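Local coordinates for beta-glucoside phosphorylase BglX (Unidentified, PDB 5VQE), which probably cleaves beta-glucosides by transferring the glucosyl group to inorganic phosphate, as a phosphorylase of glycoside hydrolase family 3, at residues A[458-463]-A[501-506]; A[150-153]-A[159-162]; A[115-120]-A[169-174]. All coordinates share one frame; numbering follows the deposited sequence.

Contact 1 of 3, residues A[458-463]-A[501-506]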
loop_
_atom_site.group_PDB
_atom_site.type_symbol
_atom_site.label_atom_id
_atom_site.label_comp_id
_atom_site.label_asym_id
_atom_site.label_seq_id
_atom_site.Cartn_x
_atom_site.Cartn_y
_atom_site.Cartn_z
ATOM N N TYR A 458 -33.548 -30.674 8.744
ATOM C CA TYR A 458 -32.373 -30.832 9.591
ATOM C C TYR A 458 -32.522 -29.837 10.728
ATOM O O TYR A 458 -32.788 -28.656 10.488
ATOM C CB TYR A 458 -31.094 -30.584 8.782
ATOM C CG TYR A 458 -29.780 -30.905 9.464
ATOM C CD1 TYR A 458 -29.043 -29.914 10.107
ATOM C CD2 TYR A 458 -29.248 -32.194 9.421
ATOM C CE1 TYR A 458 -27.820 -30.208 10.712
ATOM C CE2 TYR A 458 -28.025 -32.490 10.016
ATOM C CZ TYR A 458 -27.318 -31.498 10.657
ATOM O OH TYR A 458 -26.108 -31.801 11.255
ATOM N N SER A 459 -32.378 -30.319 11.952
ATOM C CA SER A 459 -32.672 -29.536 13.143
ATOM C C SER A 459 -31.389 -28.993 13.763
ATOM O O SER A 459 -30.276 -29.390 13.407
ATOM C CB SER A 459 -33.423 -30.391 14.166
ATOM O OG SER A 459 -32.543 -31.338 14.739
ATOM N N ILE A 460 -31.565 -28.070 14.712
ATOM C CA ILE A 460 -30.430 -27.570 15.478
ATOM C C ILE A 460 -29.867 -28.678 16.352
ATOM O O ILE A 460 -28.658 -28.729 16.597
ATOM C CB ILE A 460 -30.827 -26.339 16.317
ATOM C CG1 ILE A 460 -31.177 -25.157 15.396
ATOM C CG2 ILE A 460 -29.698 -25.963 17.287
ATOM C CD1 ILE A 460 -31.342 -23.815 16.105
ATOM N N GLU A 461 -30.718 -29.585 16.837
ATOM C CA GLU A 461 -30.203 -30.705 17.618
ATOM C C GLU A 461 -29.346 -31.608 16.742
ATOM O O GLU A 461 -28.285 -32.073 17.178
ATOM C CB GLU A 461 -31.356 -31.478 18.267
ATOM C CG GLU A 461 -30.933 -32.683 19.114
ATOM C CD GLU A 461 -30.098 -32.325 20.344
ATOM O OE1 GLU A 461 -29.961 -31.118 20.655
ATOM O OE2 GLU A 461 -29.581 -33.264 21.004
ATOM N N ASP A 462 -29.781 -31.856 15.500
ATOM C CA ASP A 462 -28.937 -32.569 14.543
ATOM C C ASP A 462 -27.598 -31.863 14.381
ATOM O O ASP A 462 -26.533 -32.489 14.447
ATOM C CB ASP A 462 -29.626 -32.665 13.178
ATOM C CG ASP A 462 -30.872 -33.533 13.189
ATOM O OD1 ASP A 462 -30.961 -34.486 13.991
ATOM O OD2 ASP A 462 -31.765 -33.261 12.361
ATOM N N LEU A 463 -27.638 -30.553 14.134
ATOM C CA LEU A 463 -26.411 -29.780 14.000
ATOM C C LEU A 463 -25.498 -29.982 15.204
ATOM O O LEU A 463 -24.291 -30.196 15.051
ATOM C CB LEU A 463 -26.751 -28.299 13.838
ATOM C CG LEU A 463 -25.574 -27.356 13.600
ATOM C CD1 LEU A 463 -24.991 -27.553 12.198
ATOM C CD2 LEU A 463 -26.011 -25.908 13.800
ATOM N N VAL A 501 -24.595 -18.926 17.639
ATOM C CA VAL A 501 -23.498 -18.822 18.606
ATOM C C VAL A 501 -23.899 -19.262 20.014
ATOM O O VAL A 501 -23.023 -19.586 20.821
ATOM C CB VAL A 501 -22.931 -17.386 18.649
ATOM C CG1 VAL A 501 -22.298 -17.023 17.299
ATOM C CG2 VAL A 501 -24.011 -16.369 19.051
ATOM N N CYS A 502 -25.191 -19.282 20.340
ATOM C CA CYS A 502 -25.642 -19.759 21.640
ATOM C C CYS A 502 -25.971 -21.244 21.637
ATOM O O CYS A 502 -26.224 -21.810 22.706
ATOM C CB CYS A 502 -26.872 -18.974 22.091
ATOM S SG CYS A 502 -26.559 -17.225 22.297
ATOM N N ASP A 503 -25.975 -21.872 20.464
ATOM C CA ASP A 503 -26.243 -23.297 20.309
ATOM C C ASP A 503 -24.997 -24.105 19.988
ATOM O O ASP A 503 -24.915 -25.272 20.376
ATOM C CB ASP A 503 -27.276 -23.517 19.194
ATOM C CG ASP A 503 -28.656 -22.985 19.558
ATOM O OD1 ASP A 503 -29.317 -23.592 20.427
ATOM O OD2 ASP A 503 -29.072 -21.951 18.987
ATOM N N VAL A 504 -24.037 -23.516 19.282
ATOM C CA VAL A 504 -22.787 -24.184 18.938
ATOM C C VAL A 504 -21.636 -23.205 19.154
ATOM O O VAL A 504 -21.684 -22.076 18.640
ATOM C CB VAL A 504 -22.813 -24.693 17.491
ATOM C CG1 VAL A 504 -21.508 -25.399 17.143
ATOM C CG2 VAL A 504 -24.002 -25.628 17.269
ATOM N N PRO A 505 -20.595 -23.574 19.895
ATOM C CA PRO A 505 -19.449 -22.668 20.056
ATOM C C PRO A 505 -18.924 -22.200 18.707
ATOM O O PRO A 505 -18.765 -22.991 17.773
ATOM C CB PRO A 505 -18.424 -23.527 20.800
ATOM C CG PRO A 505 -19.246 -24.524 21.551
ATOM C CD PRO A 505 -20.404 -24.832 20.647
ATOM N N THR A 506 -18.671 -20.896 18.598
ATOM C CA THR A 506 -18.240 -20.291 17.343
ATOM C C THR A 506 -17.002 -19.432 17.579
ATOM O O THR A 506 -16.984 -18.585 18.480
ATOM C CB THR A 506 -19.373 -19.456 16.728
ATOM O OG1 THR A 506 -20.491 -20.305 16.449
ATOM C CG2 THR A 506 -18.935 -18.803 15.430
#
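The short helix that carries I460 and L463 against D503 and V504 is capped at its N terminus by a hydrogen bond of 2.9 Å from D462 N to S459 OG. The bond is returned from S459 N to D462 OD2 over 3.0 Å, reaching the oxygen from above the carboxylate plane, 36° out of it. Together they form a capping box: serine suits the N-cap because its short hydroxyl accepts a first-turn amide, and aspartate suits the third helical position because it can reach back. The CB of D462 also rests over one face of the Y458 ring, offset toward its rim.

Across the contact there is only van der Waals touch. With I460 CG2 anti to its own N, this methyl points at D503, 3.9 Å from CG, and the two side chains meet at about a right angle. One turn on, L463 CD2 lies 4.0 Å from V504 CG2, an apolar pair of branched residues suited to a buried place.

F470 of strand 469-475 packs on both L463 and V504, so helix 460-466, which leads into that strand, and the loop entering the adjacent parallel strand 506-510 share one partner in the six-stranded mixed sheet.

Contact 2 of 3, residues A[150-153]-A[159-162]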
loop_
_atom_site.group_PDB
_atom_site.type_symbol
_atom_site.label_atom_id
_atom_site.label_comp_id
_atom_site.label_asym_id
_atom_site.label_seq_id
_atom_site.Cartn_x
_atom_site.Cartn_y
_atom_site.Cartn_z
ATOM N N ASP A 150 -1.070 7.229 6.041
ATOM C CA ASP A 150 -2.463 7.509 6.352
ATOM C C ASP A 150 -2.788 7.031 7.759
ATOM O O ASP A 150 -2.166 6.104 8.284
ATOM C CB ASP A 150 -3.397 6.812 5.367
ATOM C CG ASP A 150 -3.165 7.238 3.935
ATOM O OD1 ASP A 150 -2.839 8.422 3.717
ATOM O OD2 ASP A 150 -3.335 6.385 3.034
ATOM N N ILE A 151 -3.784 7.670 8.364
ATOM C CA ILE A 151 -4.273 7.316 9.693
ATOM C C ILE A 151 -5.587 6.580 9.505
ATOM O O ILE A 151 -6.489 7.086 8.832
ATOM C CB ILE A 151 -4.468 8.568 10.571
ATOM C CG1 ILE A 151 -3.174 9.372 10.690
ATOM C CG2 ILE A 151 -4.980 8.177 11.950
ATOM C CD1 ILE A 151 -3.371 10.756 11.298
ATOM N N ASP A 152 -5.710 5.391 10.100
ATOM C CA ASP A 152 -6.931 4.592 9.966
ATOM C C ASP A 152 -7.988 5.065 10.968
ATOM O O ASP A 152 -8.462 4.321 11.826
ATOM C CB ASP A 152 -6.613 3.110 10.151
ATOM C CG ASP A 152 -7.704 2.195 9.612
ATOM O OD1 ASP A 152 -8.459 2.619 8.712
ATOM O OD2 ASP A 152 -7.793 1.031 10.076
ATOM N N MET A 153 -8.363 6.343 10.835
ATOM C CA MET A 153 -9.393 6.910 11.697
ATOM C C MET A 153 -10.743 6.252 11.449
ATOM O O MET A 153 -11.398 5.782 12.386
ATOM C CB MET A 153 -9.520 8.417 11.472
ATOM C CG MET A 153 -8.419 9.267 12.011
ATOM S SD MET A 153 -8.894 11.013 11.974
ATOM C CE MET A 153 -7.371 11.765 12.556
ATOM N N ILE A 159 -9.958 1.534 1.685
ATOM C CA ILE A 159 -8.677 1.644 0.999
ATOM C C ILE A 159 -7.550 2.018 1.944
ATOM O O ILE A 159 -6.390 2.105 1.511
ATOM C CB ILE A 159 -8.769 2.637 -0.182
ATOM C CG1 ILE A 159 -7.649 2.408 -1.198
ATOM C CG2 ILE A 159 -8.765 4.086 0.297
ATOM C CD1 ILE A 159 -7.766 1.103 -1.962
ATOM N N THR A 160 -7.846 2.208 3.232
ATOM C CA THR A 160 -6.823 2.364 4.256
ATOM C C THR A 160 -6.663 1.036 4.992
ATOM O O THR A 160 -6.000 0.127 4.485
ATOM C CB THR A 160 -7.194 3.511 5.196
ATOM O OG1 THR A 160 -8.568 3.391 5.594
ATOM C CG2 THR A 160 -6.996 4.853 4.482
ATOM N N ASN A 161 -7.286 0.891 6.157
ATOM C CA ASN A 161 -7.461 -0.425 6.796
ATOM C C ASN A 161 -6.082 -1.042 7.022
ATOM O O ASN A 161 -5.184 -0.355 7.539
ATOM C CB ASN A 161 -8.409 -1.241 5.925
ATOM C CG ASN A 161 -9.044 -2.389 6.675
ATOM O OD1 ASN A 161 -8.627 -3.549 6.549
ATOM N ND2 ASN A 161 -10.065 -2.075 7.467
ATOM N N VAL A 162 -5.851 -2.297 6.633
ATOM C CA VAL A 162 -4.592 -2.959 6.948
ATOM C C VAL A 162 -3.406 -2.393 6.187
ATOM O O VAL A 162 -2.274 -2.776 6.480
ATOM C CB VAL A 162 -4.663 -4.478 6.679
ATOM C CG1 VAL A 162 -5.680 -5.131 7.597
ATOM C CG2 VAL A 162 -4.970 -4.777 5.222
HETATM O O HOH W 1 -4.442 3.996 1.808
HETATM O O HOH W 2 -9.474 4.672 7.728
#
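D152 turns its carboxylate to the amide of N161 and the hydroxyl of T160. N161 N makes a weak hydrogen bond of 3.3 Å to D152 OD1, bent to 145°, and T160 OG1 lies 3.2 Å from the same oxygen. D152 is the centre of an inverse gamma turn, and its CG stands anti to its backbone N (chi1 -162°), which brings the acid across toward the other segment. Beside this polar meeting, T160 CG2 rests 4.2 Å from D150 CB; threonine serves both ways, its hydroxyl set near the acid and its methyl near carbon.

A second link runs through a water that donates to D150 OD2 (2.9 Å) and to I159 O (2.7 Å).

Further out, Y515 OH bonds to D152 OD2, while D150 is held by H194 ND1 and the amide of D198. H194 lines the pocket of the bound 2-deoxy-2-fluoroglucose, and the D150 side chain is about 7 Å from that sugar, consistent with D150 acting as a second-shell residue that orients this histidine. With an alanine at D152, N161 N would probably lose its weak acceptor and the hydroxyl of Y515 its carboxylate mate. The amide side chain of N161 suits its own place by giving ND2 to N513 OD1.

Both segments belong to the long loop between strand 143-144 and helix 169-184; I151 packs on helices 169-184 and 216-232, and M114 of helix 113-119 touches D152 and V162.

Contact 3 of 3, residues A[115-120]-A[169-174]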
loop_
_atom_site.group_PDB
_atom_site.type_symbol
_atom_site.label_atom_id
_atom_site.label_comp_id
_atom_site.label_asym_id
_atom_site.label_seq_id
_atom_site.Cartn_x
_atom_site.Cartn_y
_atom_site.Cartn_z
ATOM N N GLY A 115 -0.455 -5.519 10.464
ATOM C CA GLY A 115 0.099 -6.647 11.196
ATOM C C GLY A 115 1.437 -6.307 11.822
ATOM O O GLY A 115 1.695 -6.626 12.982
ATOM N N VAL A 116 2.308 -5.656 11.055
ATOM C CA VAL A 116 3.550 -5.126 11.606
ATOM C C VAL A 116 3.269 -4.201 12.783
ATOM O O VAL A 116 3.957 -4.249 13.810
ATOM C CB VAL A 116 4.332 -4.403 10.498
ATOM C CG1 VAL A 116 5.494 -3.586 11.087
ATOM C CG2 VAL A 116 4.825 -5.419 9.479
ATOM N N ALA A 117 2.274 -3.319 12.642
ATOM C CA ALA A 117 1.968 -2.378 13.715
ATOM C C ALA A 117 1.502 -3.099 14.972
ATOM O O ALA A 117 1.781 -2.647 16.089
ATOM C CB ALA A 117 0.896 -1.390 13.263
ATOM N N ALA A 118 0.779 -4.210 14.807
ATOM C CA ALA A 118 0.298 -4.971 15.957
ATOM C C ALA A 118 1.441 -5.575 16.769
ATOM O O ALA A 118 1.267 -5.840 17.967
ATOM C CB ALA A 118 -0.655 -6.065 15.490
ATOM N N THR A 119 2.606 -5.816 16.155
ATOM C CA THR A 119 3.761 -6.233 16.950
ATOM C C THR A 119 4.212 -5.130 17.898
ATOM O O THR A 119 4.870 -5.419 18.905
ATOM C CB THR A 119 4.958 -6.637 16.072
ATOM O OG1 THR A 119 5.605 -5.468 15.543
ATOM C CG2 THR A 119 4.550 -7.565 14.925
ATOM N N ASP A 120 3.863 -3.880 17.594
ATOM C CA ASP A 120 4.323 -2.691 18.321
ATOM C C ASP A 120 5.841 -2.672 18.486
ATOM O O ASP A 120 6.369 -2.113 19.448
ATOM C CB ASP A 120 3.638 -2.559 19.680
ATOM C CG ASP A 120 3.631 -1.125 20.186
ATOM O OD1 ASP A 120 3.669 -0.190 19.351
ATOM O OD2 ASP A 120 3.597 -0.924 21.417
ATOM N N PRO A 169 -1.171 8.246 15.604
ATOM C CA PRO A 169 -0.107 8.963 14.881
ATOM C C PRO A 169 1.298 8.672 15.378
ATOM O O PRO A 169 2.229 8.600 14.570
ATOM C CB PRO A 169 -0.495 10.431 15.094
ATOM C CG PRO A 169 -1.961 10.396 15.174
ATOM C CD PRO A 169 -2.296 9.139 15.930
ATOM N N GLU A 170 1.496 8.512 16.684
ATOM C CA GLU A 170 2.852 8.290 17.173
ATOM C C GLU A 170 3.391 6.942 16.705
ATOM O O GLU A 170 4.569 6.831 16.354
ATOM C CB GLU A 170 2.888 8.417 18.699
ATOM C CG GLU A 170 2.406 9.786 19.195
ATOM C CD GLU A 170 3.103 10.948 18.497
ATOM O OE1 GLU A 170 4.350 10.983 18.513
ATOM O OE2 GLU A 170 2.404 11.819 17.927
ATOM N N ARG A 171 2.539 5.917 16.648
ATOM C CA ARG A 171 2.988 4.618 16.152
ATOM C C ARG A 171 3.231 4.666 14.644
ATOM O O ARG A 171 4.197 4.076 14.144
ATOM C CB ARG A 171 1.969 3.530 16.511
ATOM C CG ARG A 171 2.399 2.141 16.077
ATOM C CD ARG A 171 1.506 1.009 16.606
ATOM N NE ARG A 171 1.429 0.969 18.068
ATOM C CZ ARG A 171 0.382 1.355 18.793
ATOM N NH1 ARG A 171 -0.720 1.820 18.216
ATOM N NH2 ARG A 171 0.430 1.265 20.117
ATOM N N ILE A 172 2.372 5.369 13.904
ATOM C CA ILE A 172 2.589 5.537 12.470
ATOM C C ILE A 172 3.959 6.151 12.216
ATOM O O ILE A 172 4.708 5.695 11.340
ATOM C CB ILE A 172 1.464 6.387 11.852
ATOM C CG1 ILE A 172 0.128 5.642 11.955
ATOM C CG2 ILE A 172 1.760 6.706 10.393
ATOM C CD1 ILE A 172 -1.091 6.545 11.863
ATOM N N ILE A 173 4.301 7.208 12.967
ATOM C CA ILE A 173 5.598 7.862 12.802
ATOM C C ILE A 173 6.727 6.875 13.075
ATOM O O ILE A 173 7.682 6.775 12.295
ATOM C CB ILE A 173 5.693 9.105 13.713
ATOM C CG1 ILE A 173 4.715 10.188 13.234
ATOM C CG2 ILE A 173 7.113 9.654 13.766
ATOM C CD1 ILE A 173 4.537 11.360 14.196
ATOM N N ARG A 174 6.638 6.131 14.186
ATOM C CA ARG A 174 7.688 5.166 14.527
ATOM C C ARG A 174 7.866 4.138 13.419
ATOM O O ARG A 174 8.987 3.857 12.976
ATOM C CB ARG A 174 7.356 4.426 15.828
ATOM C CG ARG A 174 7.329 5.244 17.083
ATOM C CD ARG A 174 7.456 4.344 18.318
ATOM N NE ARG A 174 6.302 3.478 18.574
ATOM C CZ ARG A 174 5.175 3.876 19.165
ATOM N NH1 ARG A 174 5.014 5.147 19.536
ATOM N NH2 ARG A 174 4.195 3.004 19.373
HETATM O O HOH W 3 6.472 0.997 18.279
#
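The ionic part of the contact gathers at one oxygen, D120 OD1, which receives R171 and R174 together in a salt-bridge network. R171 NE donates over 2.8 Å in a nearly straight bond (173°), in its guanidinium plane but from above the carboxylate plane. R174 NH2 is more distant, at 3.2 Å, and uses the syn lone pair of the same oxygen. Neither guanidinium lies flat with the acid: the planes are 69° and 65° apart. Both arginine chains bend at chi3, which turns their nitrogens toward the aspartate, and the two together would probably stabilise its negative charge beside a helix C-terminus. A water also donates to D120 OD1; its link to R174 NE is too short to be more than doubtful.

Van der Waals contact is slighter. R171 CD passes 3.7 Å from A117 O, and A117 CB is 4.2 Å from that CD; alanine is small enough to let the arginine stem come close.

Within helix 169-184, R171 CA lies over the centre of one face of the R174 guanidinium, 3.7 Å from its plane.

Backbone bonding sets up the acid. D120 N reaches A117 O over 2.8 Å, and D120 then leaves the helix with positive phi.

Two arginines three residues apart, on one side of helix 169-184, thus grip an aspartate at the end of helix 113-119, an ion-pair tie between helices of the family 3 N-terminal region, whose fold is of the TIM-barrel clan.

How the contacts relate
From the N terminus, contact 3 opens first, at the end of helix 113-119, and closes at the start of helix 169-184. Contact 2 both opens and closes within that interval, pinching the loop after strand 143-144, so it is enclosed by contact 3 and no pair crosses. The two lie close, centres 12 Å apart, and touch where I151 CG1 packs 3.7 Å from I172 CD1, joining the pocket-side loop to the helix. Contact 1 follows much later, closing a loop that carries strand 469-475 of the mixed sheet and leads into strand 506-510; it sits apart, with nearest atoms about 20 Å from contact 2 and about 21 Å from contact 3.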